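PDB 4GO3: putative gamma-hydroxymuconic semialdehyde dehydrogenase, which probably oxidises an aldehyde, likely gamma-hydroxymuconic semialdehyde, to the corresponding acid using a nicotinamide nucleotide as the electron acceptor. Local coordinates for residues N261-V266 with L298-A303. The protein carries 2 engineered substitutions. Residues are numbered along the deposited sequence; the frame is centred on the assembly and turned at random.
Sequences NIEAAV and LERFIA
Val266 and Phe301 form the apolar part of a helix-helix contact between 262-274 and 294-307, in the catalytic domain of the aldehyde dehydrogenase fold. These helices follow the parallel neighbouring strands 253-256 and 286-290 of the seven-stranded mixed sheet. The short segments run roughly the same way, with a signed crossing angle of -34° and axes 9.6 Å apart at closest approach. The side chain of Val266 sets out toward the other helix, and CG1, anti to the backbone N, reaches the Phe301 backbone, 3.7 Å from Phe301 CA, and also meets Phe301 CD2 at 3.9 Å. The ring turns its edge to Val266, whose carbonyl O lies near the ring plane. Phe297 and Leu304, just before and just after 298-303 on the same helix, also touch Val266 and extend this apolar patch.

Toward the exposed side, Arg300 reaches across to the first turn of the opposite helix. Its CD lies 3.9 Å from Ile262 CG2, and a bend at chi3 (57°) lays the guanidinium by Glu263, whose CB and CG lie over one face, toward its rim, with CG 3.3 Å from Arg300 NH2. The carboxylate and guanidinium planes are nearly parallel, 13° apart. Glu263 OE2 stays 4.7 Å from Arg300 NH2, too far for a salt bridge, though the opposite charges may still attract weakly; a long, weak ion pair links the carboxylate to Arg487 of the second subunit. Asn261 N-caps this turn: its OD1 accepts from Ala264 N at 3.2 Å, the donor sitting above the carbonyl plane, and more weakly from Glu263 N.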
ATOM      1  N   ASN A 261     -27.021  13.267 -24.150  1.00 30.80           N
ATOM      2  CA  ASN A 261     -28.211  13.977 -23.748  1.00 36.48           C
ATOM      3  C   ASN A 261     -27.791  15.267 -23.084  1.00 42.67           C
ATOM      4  O   ASN A 261     -27.429  15.290 -21.922  1.00 43.02           O
ATOM      5  CB  ASN A 261     -29.019  13.116 -22.785  1.00 22.97           C
ATOM      6  CG  ASN A 261     -30.170  13.845 -22.180  1.00 22.60           C
ATOM      7  OD1 ASN A 261     -30.273  15.047 -22.293  1.00 22.86           O
ATOM      8  ND2 ASN A 261     -31.042  13.121 -21.531  1.00 22.06           N
ATOM      9  N   ILE A 262     -27.826  16.337 -23.855  1.00 29.89           N
ATOM     10  CA  ILE A 262     -27.186  17.574 -23.484  1.00 31.06           C
ATOM     11  C   ILE A 262     -27.872  18.306 -22.356  1.00 29.00           C
ATOM     12  O   ILE A 262     -27.236  19.069 -21.667  1.00 31.08           O
ATOM     13  CB  ILE A 262     -26.976  18.489 -24.693  1.00 33.38           C
ATOM     14  CG1 ILE A 262     -25.799  18.005 -25.516  1.00 21.99           C
ATOM     15  CG2 ILE A 262     -26.699  19.882 -24.237  1.00 35.37           C
ATOM     16  CD1 ILE A 262     -26.119  17.835 -26.920  1.00 41.94           C
ATOM     17  N   GLU A 263     -29.132  18.041 -22.094  1.00 38.67           N
ATOM     18  CA  GLU A 263     -29.741  18.622 -20.914  1.00 46.25           C
ATOM     19  C   GLU A 263     -29.231  17.913 -19.675  1.00 46.43           C
ATOM     20  O   GLU A 263     -28.949  18.525 -18.671  1.00 37.17           O
ATOM     21  CB  GLU A 263     -31.252  18.505 -20.985  1.00 46.67           C
ATOM     22  CG  GLU A 263     -31.974  19.548 -20.208  1.00 53.60           C
ATOM     23  CD  GLU A 263     -33.215  19.011 -19.597  1.00 72.65           C
ATOM     24  OE1 GLU A 263     -33.764  18.056 -20.158  1.00 74.04           O
ATOM     25  OE2 GLU A 263     -33.637  19.541 -18.557  1.00 77.35           O
ATOM     26  N   ALA A 264     -29.123  16.598 -19.770  1.00 39.79           N
ATOM     27  CA  ALA A 264     -28.641  15.781 -18.684  1.00 34.38           C
ATOM     28  C   ALA A 264     -27.197  16.096 -18.428  1.00 34.64           C
ATOM     29  O   ALA A 264     -26.795  16.273 -17.294  1.00 26.01           O
ATOM     30  CB  ALA A 264     -28.808  14.315 -19.016  1.00 26.46           C
ATOM     31  N   ALA A 265     -26.419  16.157 -19.499  1.00 31.56           N
ATOM     32  CA  ALA A 265     -24.997  16.433 -19.396  1.00 29.66           C
ATOM     33  C   ALA A 265     -24.755  17.782 -18.740  1.00 28.01           C
ATOM     34  O   ALA A 265     -23.845  17.925 -17.928  1.00 36.26           O
ATOM     35  CB  ALA A 265     -24.324  16.359 -20.768  1.00 30.00           C
ATOM     36  N   VAL A 266     -25.567  18.771 -19.089  1.00 33.98           N
ATOM     37  CA  VAL A 266     -25.416  20.102 -18.518  1.00 32.03           C
ATOM     38  C   VAL A 266     -25.691  20.077 -17.023  1.00 35.55           C
ATOM     39  O   VAL A 266     -24.914  20.609 -16.235  1.00 38.75           O
ATOM     40  CB  VAL A 266     -26.347  21.105 -19.170  1.00 30.31           C
ATOM     41  CG1 VAL A 266     -26.331  22.399 -18.382  1.00 29.37           C
ATOM     42  CG2 VAL A 266     -25.925  21.345 -20.612  1.00 36.10           C
ATOM     43  N   LEU A 298     -22.890  24.803 -24.137  1.00 23.24           N
ATOM     44  CA  LEU A 298     -22.448  26.006 -23.416  1.00 28.07           C
ATOM     45  C   LEU A 298     -23.553  27.043 -23.186  1.00 23.24           C
ATOM     46  O   LEU A 298     -23.542  27.759 -22.203  1.00 32.64           O
ATOM     47  CB  LEU A 298     -21.234  26.644 -24.092  1.00 17.26           C
ATOM     48  CG  LEU A 298     -19.940  25.853 -23.906  1.00 28.46           C
ATOM     49  CD1 LEU A 298     -18.859  26.339 -24.855  1.00 26.93           C
ATOM     50  CD2 LEU A 298     -19.451  25.890 -22.459  1.00 18.80           C
ATOM     51  N   GLU A 299     -24.480  27.075 -24.125  1.00 45.14           N
ATOM     52  CA  GLU A 299     -25.663  27.884 -24.062  1.00 45.14           C
ATOM     53  C   GLU A 299     -26.500  27.605 -22.833  1.00 45.94           C
ATOM     54  O   GLU A 299     -26.941  28.544 -22.200  1.00 48.09           O
ATOM     55  CB  GLU A 299     -26.501  27.648 -25.310  1.00 53.66           C
ATOM     56  CG  GLU A 299     -27.386  28.796 -25.701  1.00 73.27           C
ATOM     57  CD  GLU A 299     -26.784  29.604 -26.811  1.00104.91           C
ATOM     58  OE1 GLU A 299     -26.869  29.171 -27.977  1.00101.85           O
ATOM     59  OE2 GLU A 299     -26.211  30.672 -26.527  1.00100.79           O
ATOM     60  N   ARG A 300     -26.722  26.347 -22.507  1.00 38.22           N
ATOM     61  CA  ARG A 300     -27.543  26.027 -21.376  1.00 38.02           C
ATOM     62  C   ARG A 300     -26.704  25.978 -20.139  1.00 39.87           C
ATOM     63  O   ARG A 300     -27.186  26.232 -19.052  1.00 34.24           O
ATOM     64  CB  ARG A 300     -28.224  24.689 -21.594  1.00 32.92           C
ATOM     65  CG  ARG A 300     -28.291  24.297 -23.022  1.00 50.90           C
ATOM     66  CD  ARG A 300     -28.858  22.924 -23.174  1.00 67.18           C
ATOM     67  NE  ARG A 300     -30.173  22.840 -22.574  1.00 76.04           N
ATOM     68  CZ  ARG A 300     -31.118  21.990 -22.948  1.00 76.12           C
ATOM     69  NH1 ARG A 300     -30.897  21.139 -23.935  1.00 65.81           N
ATOM     70  NH2 ARG A 300     -32.281  21.998 -22.329  1.00 74.93           N
ATOM     71  N   PHE A 301     -25.438  25.634 -20.305  1.00 27.42           N
ATOM     72  CA  PHE A 301     -24.547  25.512 -19.158  1.00 25.77           C
ATOM     73  C   PHE A 301     -24.165  26.880 -18.624  1.00 33.30           C
ATOM     74  O   PHE A 301     -24.226  27.127 -17.417  1.00 35.74           O
ATOM     75  CB  PHE A 301     -23.300  24.690 -19.504  1.00 29.27           C
ATOM     76  CG  PHE A 301     -22.374  24.458 -18.334  1.00 31.69           C
ATOM     77  CD1 PHE A 301     -21.161  25.129 -18.239  1.00 31.01           C
ATOM     78  CD2 PHE A 301     -22.719  23.576 -17.329  1.00 30.14           C
ATOM     79  CE1 PHE A 301     -20.316  24.917 -17.166  1.00 34.40           C
ATOM     80  CE2 PHE A 301     -21.885  23.361 -16.256  1.00 28.18           C
ATOM     81  CZ  PHE A 301     -20.685  24.028 -16.171  1.00 36.70           C
ATOM     82  N   ILE A 302     -23.793  27.797 -19.498  1.00 28.54           N
ATOM     83  CA  ILE A 302     -23.455  29.139 -19.053  1.00 37.14           C
ATOM     84  C   ILE A 302     -24.652  29.899 -18.483  1.00 35.27           C
ATOM     85  O   ILE A 302     -24.503  30.720 -17.612  1.00 32.94           O
ATOM     86  CB  ILE A 302     -22.802  29.953 -20.158  1.00 36.26           C
ATOM     87  CG1 ILE A 302     -21.543  29.267 -20.638  1.00 38.31           C
ATOM     88  CG2 ILE A 302     -22.444  31.320 -19.654  1.00 35.12           C
ATOM     89  CD1 ILE A 302     -20.960  29.923 -21.832  1.00 46.77           C
ATOM     90  N   ALA A 303     -25.841  29.615 -18.970  1.00 27.48           N
ATOM     91  CA  ALA A 303     -27.023  30.198 -18.393  1.00 25.24           C
ATOM     92  C   ALA A 303     -27.268  29.587 -17.033  1.00 36.38           C
ATOM     93  O   ALA A 303     -27.690  30.263 -16.104  1.00 35.18           O
ATOM     94  CB  ALA A 303     -28.188  29.958 -19.271  1.00 18.97           C
TER